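Local coordinates for protein malate dehydrogenase (Porphyromonas gingivalis, PDB 3FI9) that probably catalyses the NAD-dependent interconversion of malate and oxaloacetate, at residues K99-A102 and E103-A106; N127-D130 and I131-L134; G133-T136 and L137-G141. All coordinates share one frame; numbering follows the deposited sequence.

Contact 1: K99-A102 and E103-A106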
ATOM      1  N   LYS A  99     -12.766 -24.632 -13.723  1.00 30.79           N
ATOM      2  CA  LYS A  99     -11.746 -25.411 -14.403  1.00 30.05           C
ATOM      3  C   LYS A  99     -10.504 -24.573 -14.703  1.00 28.78           C
ATOM      4  O   LYS A  99      -9.373 -25.029 -14.519  1.00 28.23           O
ATOM      5  CB  LYS A  99     -12.313 -25.979 -15.724  1.00 30.06           C
ATOM      6  CG  LYS A  99     -11.389 -26.989 -16.404  1.00 32.46           C
ATOM      7  CD  LYS A  99     -12.123 -27.705 -17.534  1.00 37.51           C
ATOM      8  CE  LYS A  99     -11.290 -28.869 -18.066  1.00 41.36           C
ATOM      9  NZ  LYS A  99      -9.862 -28.489 -18.290  1.00 41.80           N
ATOM     10  N   GLY A 100     -10.723 -23.353 -15.183  1.00 27.07           N
ATOM     11  CA  GLY A 100      -9.628 -22.460 -15.497  1.00 25.74           C
ATOM     12  C   GLY A 100      -8.771 -22.170 -14.279  1.00 24.38           C
ATOM     13  O   GLY A 100      -7.534 -22.259 -14.336  1.00 23.92           O
ATOM     14  N   ASN A 101      -9.404 -21.857 -13.156  1.00 23.87           N
ATOM     15  CA  ASN A 101      -8.613 -21.591 -11.942  1.00 23.73           C
ATOM     16  C   ASN A 101      -8.008 -22.853 -11.328  1.00 23.44           C
ATOM     17  O   ASN A 101      -6.890 -22.816 -10.766  1.00 22.72           O
ATOM     18  CB  ASN A 101      -9.458 -20.861 -10.892  1.00 23.70           C
ATOM     19  CG  ASN A 101      -9.694 -19.447 -11.263  1.00 26.57           C
ATOM     20  OD1 ASN A 101      -8.756 -18.655 -11.320  1.00 27.14           O
ATOM     21  ND2 ASN A 101     -10.948 -19.109 -11.550  1.00 27.51           N
ATOM     22  N   ALA A 102      -8.733 -23.968 -11.418  1.00 22.47           N
ATOM     23  CA  ALA A 102      -8.148 -25.220 -10.933  1.00 22.98           C
ATOM     24  C   ALA A 102      -6.897 -25.564 -11.739  1.00 22.45           C
ATOM     25  O   ALA A 102      -5.889 -26.035 -11.163  1.00 21.79           O
ATOM     26  CB  ALA A 102      -9.145 -26.359 -10.969  1.00 22.84           C
ATOM     27  N   GLU A 103      -6.958 -25.350 -13.053  1.00 22.70           N
ATOM     28  CA  GLU A 103      -5.794 -25.611 -13.940  1.00 23.42           C
ATOM     29  C   GLU A 103      -4.610 -24.682 -13.646  1.00 22.25           C
ATOM     30  O   GLU A 103      -3.467 -25.107 -13.700  1.00 22.26           O
ATOM     31  CB  GLU A 103      -6.135 -25.460 -15.430  1.00 24.62           C
ATOM     32  CG  GLU A 103      -7.234 -26.385 -15.969  1.00 29.01           C
ATOM     33  CD  GLU A 103      -6.835 -27.845 -16.020  1.00 34.51           C
ATOM     34  OE1 GLU A 103      -5.801 -28.212 -15.440  1.00 34.85           O
ATOM     35  OE2 GLU A 103      -7.579 -28.635 -16.644  1.00 36.99           O
ATOM     36  N   ILE A 104      -4.859 -23.406 -13.385  1.00 21.29           N
ATOM     37  CA  ILE A 104      -3.703 -22.544 -13.087  1.00 21.26           C
ATOM     38  C   ILE A 104      -3.128 -22.952 -11.745  1.00 19.16           C
ATOM     39  O   ILE A 104      -1.923 -22.936 -11.562  1.00 16.51           O
ATOM     40  CB  ILE A 104      -4.034 -21.043 -13.047  1.00 21.91           C
ATOM     41  CG1 ILE A 104      -4.714 -20.628 -14.332  1.00 23.30           C
ATOM     42  CG2 ILE A 104      -2.730 -20.240 -12.971  1.00 24.58           C
ATOM     43  CD1 ILE A 104      -5.549 -19.321 -14.158  1.00 27.18           C
ATOM     44  N   ALA A 105      -3.992 -23.370 -10.825  1.00 19.38           N
ATOM     45  CA  ALA A 105      -3.519 -23.838  -9.523  1.00 19.25           C
ATOM     46  C   ALA A 105      -2.696 -25.120  -9.697  1.00 19.23           C
ATOM     47  O   ALA A 105      -1.680 -25.290  -9.051  1.00 17.79           O
ATOM     48  CB  ALA A 105      -4.689 -24.103  -8.568  1.00 19.78           C
ATOM     49  N   ALA A 106      -3.114 -26.029 -10.577  1.00 19.58           N
ATOM     50  CA  ALA A 106      -2.282 -27.282 -10.779  1.00 19.48           C
ATOM     51  C   ALA A 106      -0.901 -26.977 -11.355  1.00 18.98           C
ATOM     52  O   ALA A 106       0.148 -27.532 -10.931  1.00 19.05           O
ATOM     53  CB  ALA A 106      -2.988 -28.274 -11.691  1.00 18.76           C
TER

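Contact 2: N127-D130 and I131-L134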
ATOM      1  N   ASN A 127      -9.625 -17.241  -6.185  1.00 23.90           N
ATOM      2  CA  ASN A 127     -10.774 -18.091  -5.932  1.00 25.43           C
ATOM      3  C   ASN A 127     -11.029 -19.099  -7.042  1.00 25.52           C
ATOM      4  O   ASN A 127     -10.560 -18.918  -8.159  1.00 25.10           O
ATOM      5  CB  ASN A 127     -12.007 -17.237  -5.661  1.00 25.97           C
ATOM      6  CG  ASN A 127     -12.148 -16.912  -4.189  1.00 29.74           C
ATOM      7  OD1 ASN A 127     -11.878 -17.756  -3.326  1.00 36.90           O
ATOM      8  ND2 ASN A 127     -12.526 -15.696  -3.890  1.00 32.12           N
ATOM      9  N   PRO A 128     -11.770 -20.169  -6.727  1.00 26.19           N
ATOM     10  CA  PRO A 128     -12.319 -20.441  -5.391  1.00 25.89           C
ATOM     11  C   PRO A 128     -11.239 -21.060  -4.494  1.00 25.79           C
ATOM     12  O   PRO A 128     -10.764 -22.155  -4.792  1.00 25.08           O
ATOM     13  CB  PRO A 128     -13.443 -21.441  -5.681  1.00 26.43           C
ATOM     14  CG  PRO A 128     -13.004 -22.145  -6.937  1.00 25.83           C
ATOM     15  CD  PRO A 128     -12.227 -21.151  -7.743  1.00 26.61           C
ATOM     16  N   ALA A 129     -10.834 -20.360  -3.426  1.00 24.89           N
ATOM     17  CA  ALA A 129      -9.633 -20.767  -2.654  1.00 25.01           C
ATOM     18  C   ALA A 129      -9.651 -22.158  -2.019  1.00 24.64           C
ATOM     19  O   ALA A 129      -8.594 -22.781  -1.874  1.00 23.90           O
ATOM     20  CB  ALA A 129      -9.224 -19.666  -1.605  1.00 24.95           C
ATOM     21  N   ASP A 130     -10.834 -22.685  -1.686  1.00 25.51           N
ATOM     22  CA  ASP A 130     -10.908 -24.091  -1.225  1.00 26.26           C
ATOM     23  C   ASP A 130     -10.406 -25.078  -2.279  1.00 24.85           C
ATOM     24  O   ASP A 130      -9.888 -26.135  -1.946  1.00 25.57           O
ATOM     25  CB  ASP A 130     -12.328 -24.520  -0.799  1.00 27.04           C
ATOM     26  CG  ASP A 130     -13.385 -24.143  -1.823  1.00 30.92           C
ATOM     27  OD1 ASP A 130     -13.513 -22.930  -2.097  1.00 33.58           O
ATOM     28  OD2 ASP A 130     -14.104 -25.049  -2.333  1.00 34.66           O
ATOM     29  N   ILE A 131     -10.608 -24.754  -3.544  1.00 23.84           N
ATOM     30  CA  ILE A 131     -10.198 -25.645  -4.622  1.00 22.02           C
ATOM     31  C   ILE A 131      -8.784 -25.297  -4.981  1.00 21.00           C
ATOM     32  O   ILE A 131      -7.921 -26.167  -5.016  1.00 21.28           O
ATOM     33  CB  ILE A 131     -11.064 -25.509  -5.876  1.00 22.70           C
ATOM     34  CG1 ILE A 131     -12.463 -26.111  -5.664  1.00 21.59           C
ATOM     35  CG2 ILE A 131     -10.371 -26.186  -7.096  1.00 20.91           C
ATOM     36  CD1 ILE A 131     -12.472 -27.566  -5.235  1.00 24.15           C
ATOM     37  N   THR A 132      -8.526 -24.012  -5.232  1.00 20.29           N
ATOM     38  CA  THR A 132      -7.192 -23.608  -5.704  1.00 18.37           C
ATOM     39  C   THR A 132      -6.101 -23.935  -4.711  1.00 18.91           C
ATOM     40  O   THR A 132      -5.005 -24.416  -5.067  1.00 18.03           O
ATOM     41  CB  THR A 132      -7.151 -22.108  -6.075  1.00 19.71           C
ATOM     42  OG1 THR A 132      -7.556 -21.312  -4.941  1.00 17.09           O
ATOM     43  CG2 THR A 132      -8.110 -21.841  -7.227  1.00 20.53           C
ATOM     44  N   GLY A 133      -6.372 -23.655  -3.442  1.00 17.43           N
ATOM     45  CA  GLY A 133      -5.440 -24.028  -2.433  1.00 18.33           C
ATOM     46  C   GLY A 133      -5.235 -25.538  -2.357  1.00 17.88           C
ATOM     47  O   GLY A 133      -4.093 -25.995  -2.161  1.00 17.33           O
ATOM     48  N   LEU A 134      -6.308 -26.325  -2.481  1.00 17.27           N
ATOM     49  CA  LEU A 134      -6.134 -27.807  -2.337  1.00 17.37           C
ATOM     50  C   LEU A 134      -5.381 -28.395  -3.548  1.00 17.31           C
ATOM     51  O   LEU A 134      -4.516 -29.270  -3.420  1.00 18.39           O
ATOM     52  CB  LEU A 134      -7.508 -28.479  -2.185  1.00 18.34           C
ATOM     53  CG  LEU A 134      -7.607 -30.005  -2.175  1.00 18.36           C
ATOM     54  CD1 LEU A 134      -6.849 -30.561  -1.004  1.00 18.38           C
ATOM     55  CD2 LEU A 134      -9.101 -30.446  -2.078  1.00 18.42           C
TER

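Contact 3: G133-T136 and L137-G141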
ATOM      1  N   GLY A 133      -6.372 -23.655  -3.442  1.00 17.43           N
ATOM      2  CA  GLY A 133      -5.440 -24.028  -2.433  1.00 18.33           C
ATOM      3  C   GLY A 133      -5.235 -25.538  -2.357  1.00 17.88           C
ATOM      4  O   GLY A 133      -4.093 -25.995  -2.161  1.00 17.33           O
ATOM      5  N   LEU A 134      -6.308 -26.325  -2.481  1.00 17.27           N
ATOM      6  CA  LEU A 134      -6.134 -27.807  -2.337  1.00 17.37           C
ATOM      7  C   LEU A 134      -5.381 -28.395  -3.548  1.00 17.31           C
ATOM      8  O   LEU A 134      -4.516 -29.270  -3.420  1.00 18.39           O
ATOM      9  CB  LEU A 134      -7.508 -28.479  -2.185  1.00 18.34           C
ATOM     10  CG  LEU A 134      -7.607 -30.005  -2.175  1.00 18.36           C
ATOM     11  CD1 LEU A 134      -6.849 -30.561  -1.004  1.00 18.38           C
ATOM     12  CD2 LEU A 134      -9.101 -30.446  -2.078  1.00 18.42           C
ATOM     13  N   VAL A 135      -5.702 -27.883  -4.728  1.00 17.29           N
ATOM     14  CA  VAL A 135      -5.039 -28.347  -5.947  1.00 17.15           C
ATOM     15  C   VAL A 135      -3.574 -27.968  -5.899  1.00 17.44           C
ATOM     16  O   VAL A 135      -2.689 -28.778  -6.217  1.00 16.96           O
ATOM     17  CB  VAL A 135      -5.662 -27.694  -7.186  1.00 17.06           C
ATOM     18  CG1 VAL A 135      -4.773 -27.919  -8.411  1.00 15.53           C
ATOM     19  CG2 VAL A 135      -7.092 -28.233  -7.435  1.00 16.44           C
ATOM     20  N   THR A 136      -3.285 -26.734  -5.498  1.00 17.91           N
ATOM     21  CA  THR A 136      -1.864 -26.386  -5.371  1.00 18.27           C
ATOM     22  C   THR A 136      -1.119 -27.292  -4.419  1.00 19.27           C
ATOM     23  O   THR A 136      -0.007 -27.731  -4.736  1.00 20.07           O
ATOM     24  CB  THR A 136      -1.640 -24.899  -4.986  1.00 19.03           C
ATOM     25  OG1 THR A 136      -2.093 -24.071  -6.039  1.00 18.05           O
ATOM     26  CG2 THR A 136      -0.158 -24.606  -4.781  1.00 18.36           C
ATOM     27  N   LEU A 137      -1.672 -27.529  -3.214  1.00 18.27           N
ATOM     28  CA  LEU A 137      -1.062 -28.439  -2.255  1.00 18.67           C
ATOM     29  C   LEU A 137      -0.759 -29.810  -2.879  1.00 19.14           C
ATOM     30  O   LEU A 137       0.354 -30.338  -2.770  1.00 18.41           O
ATOM     31  CB  LEU A 137      -2.000 -28.622  -1.035  1.00 19.09           C
ATOM     32  CG  LEU A 137      -1.537 -29.538   0.087  1.00 18.75           C
ATOM     33  CD1 LEU A 137      -0.090 -29.232   0.524  1.00 16.83           C
ATOM     34  CD2 LEU A 137      -2.540 -29.601   1.286  1.00 18.34           C
ATOM     35  N   ILE A 138      -1.762 -30.383  -3.531  1.00 18.11           N
ATOM     36  CA  ILE A 138      -1.636 -31.721  -4.101  1.00 19.66           C
ATOM     37  C   ILE A 138      -0.539 -31.817  -5.180  1.00 20.08           C
ATOM     38  O   ILE A 138       0.378 -32.658  -5.078  1.00 21.52           O
ATOM     39  CB  ILE A 138      -2.975 -32.189  -4.650  1.00 19.77           C
ATOM     40  CG1 ILE A 138      -3.936 -32.431  -3.480  1.00 20.19           C
ATOM     41  CG2 ILE A 138      -2.772 -33.462  -5.468  1.00 21.64           C
ATOM     42  CD1 ILE A 138      -5.378 -32.646  -3.940  1.00 21.88           C
ATOM     43  N   TYR A 139      -0.568 -30.901  -6.142  1.00 19.34           N
ATOM     44  CA  TYR A 139       0.447 -30.893  -7.191  1.00 19.24           C
ATOM     45  C   TYR A 139       1.851 -30.412  -6.761  1.00 20.45           C
ATOM     46  O   TYR A 139       2.853 -30.733  -7.423  1.00 19.87           O
ATOM     47  CB  TYR A 139      -0.029 -30.072  -8.349  1.00 18.89           C
ATOM     48  CG  TYR A 139      -1.008 -30.797  -9.243  1.00 21.90           C
ATOM     49  CD1 TYR A 139      -2.376 -30.739  -8.996  1.00 21.40           C
ATOM     50  CD2 TYR A 139      -0.567 -31.521 -10.339  1.00 20.76           C
ATOM     51  CE1 TYR A 139      -3.290 -31.383  -9.816  1.00 22.45           C
ATOM     52  CE2 TYR A 139      -1.471 -32.187 -11.163  1.00 21.72           C
ATOM     53  CZ  TYR A 139      -2.835 -32.118 -10.897  1.00 24.02           C
ATOM     54  OH  TYR A 139      -3.778 -32.756 -11.711  1.00 24.37           O
ATOM     55  N   SER A 140       1.934 -29.648  -5.673  1.00 18.92           N
ATOM     56  CA  SER A 140       3.207 -29.047  -5.278  1.00 19.30           C
ATOM     57  C   SER A 140       4.122 -30.071  -4.606  1.00 19.85           C
ATOM     58  O   SER A 140       5.334 -29.856  -4.507  1.00 20.37           O
ATOM     59  CB  SER A 140       2.963 -27.922  -4.264  1.00 18.70           C
ATOM     60  OG  SER A 140       2.606 -28.463  -2.971  1.00 16.42           O
ATOM     61  N   GLY A 141       3.535 -31.138  -4.069  1.00 20.94           N
ATOM     62  CA  GLY A 141       4.299 -32.138  -3.295  1.00 21.12           C
ATOM     63  C   GLY A 141       4.645 -31.703  -1.884  1.00 21.77           C
ATOM     64  O   GLY A 141       5.365 -32.425  -1.172  1.00 21.82           O
TER

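Contact 1: K99-A102 and E103-A106
Lys99 and Glu103, one helical turn apart, run side by side and form a salt bridge, with Lys99 NZ 2.8 Å from Glu103 OE2. The lysine chain is extended until its last torsion (chi4 -46°), which swings the ammonium over to the acid; Glu103 bends at chi2 to meet it. The oxygen offers its anti lone pair, away from OE1, so the ammonium comes from the outer side of the carboxylate instead of bridging both oxygens.

The backbone bonds are those of a regular alpha-helix. Glu103 N donates to Lys99 O at 2.8 Å and Ala106 N to Ala102 O at 2.8 Å, with Ile104 N to Gly100 O and Ala105 N to Asn101 O between them.

Several side-chain carbons rest against carbonyl oxygens. Ile104 CG1 lies 3.3 Å from Gly100 O and its CD1 follows the same oxygen, while Ala105 CB sits 3.4 Å from Asn101 O. The Asn101 side chain touches Phe126, and its ND2 makes a weak hydrogen bond to Leu97 O one turn back.

The i to i+4 salt bridge is a common feature of alpha-helices; this one lies on helix 94-115 of the Rossmann-type NAD-binding domain, where Asn101 is predicted to bind NAD(+).

Contact 2: N127-D130 and I131-L134
The Asp130 carboxylate turns one face to Ile131: the backbone N of Ile131 lies over it, 3.3 Å from Asp130 CG and about equally far from both oxygens, and Ile131 CG1 packs on that same side, 3.9 Å from OD2. With chi1 at 48°, CG sits between Asp130's own N and C, folded back over the start of the next residue. The Asn127 amide is engaged at its edge, where OD1 takes the N-H of Ala129 in the carbonyl plane, on a lone pair, at 2.8 Å. The Pro128 ring meets Ile131 obliquely, CG to CB 4.0 Å.

The Asn127 OD1 to Ala129 N bond closes an Asx turn that leads into helix 129-140, with Pro128 at the N-cap after a cis peptide bond, in the beta-alpha-beta unit of strands 121-124 and 147-150. Asn127, predicted to bind both NAD(+) and substrate, has its side chain against that of His182, the predicted proton acceptor.

Two N-H groups grip Pro128 O. Thr132 N comes in almost straight at 2.9 Å (N-H...O 173°), whereas Ile131 N stands above the carbonyl plane at the same distance with a more bent bond. Thr132 OG1 rests 3.1 Å from Ala129 CA, but its hydrogen bond is to Phe126 O, tying the helix's first turn back to the preceding loop. Asp130 and Ile131 also pack against Leu313 of helix 297-319.

Contact 3: G133-T136 and L137-G141
Tyr139 carries its ring back beside its own backbone N (chi1 -79°), and Val135 sends CG1 away from its N (chi1 167°); the two choices bring CG1 to 3.7 Å from Tyr139 CD1. Four residues apart on helix 129-140, the crossover helix of a Rossmann-type beta-alpha-beta unit, they lie alongside each other and point the same way. The ring also turns an edge to the backbone, with Val135 O near its plane and 3.4 Å from CD1. At the far end of the ring Tyr139 OH is hydrogen-bonded to Ile322 O, so the phenol is held by its hydroxyl as well as by the valine methyl.

Leu134 and Ile138, also four residues apart, meet at an angle. Ile138 CD1 comes within 3.9 Å of both CG and CD1 of Leu134, and its CG1 is 3.2 Å from Leu134 O. Trp329 packs against both side chains, and Tyr264 of strand 261-267 lies against Leu134 and Leu137.

The spine is a run of i to i+4 bonds: Tyr139 N to Val135 O is nearly straight (N-H...O 177°), while Ser140 N to Thr136 O, the last across this contact, is clearly bent. For the Thr136 hydroxyl, OG1, the stronger partner is Thr132 O in the preceding turn; Ala105 O of helix 94-115 is a longer, probable one, shared at best.

Near the C-terminal end of the helix the Ser140 hydroxyl turns to the backbone. OG donates to Leu137 O at 2.9 Å and is also bonded to Leu142 N, while Ser140 CB lies 3.0 Å from Thr136 O.

How the contacts relate
Contacts 2 and 3 are successive stretches of helix 129-140, sharing Gly133 and Leu134, and both are buried; contact 1 belongs to the neighbouring helix 94-115 and is only partly buried. Chemistry follows place: contact 1 has an ion pair, contact 2 is shaped by a polar turn at the helix start beside the predicted active site, and contact 3, further down the helix, relies mainly on aliphatic and aromatic pairs. The two helices meet along small residues. Ala102 CB reaches Ile131 CG2 of contact 2 at 4.1 Å, and the Ala106 backbone of contact 1 touches Val135 and Tyr139 of contact 3. Asn101 CG lies 3.3 Å from Asn127 O, bringing two predicted NAD(+)-binding residues together.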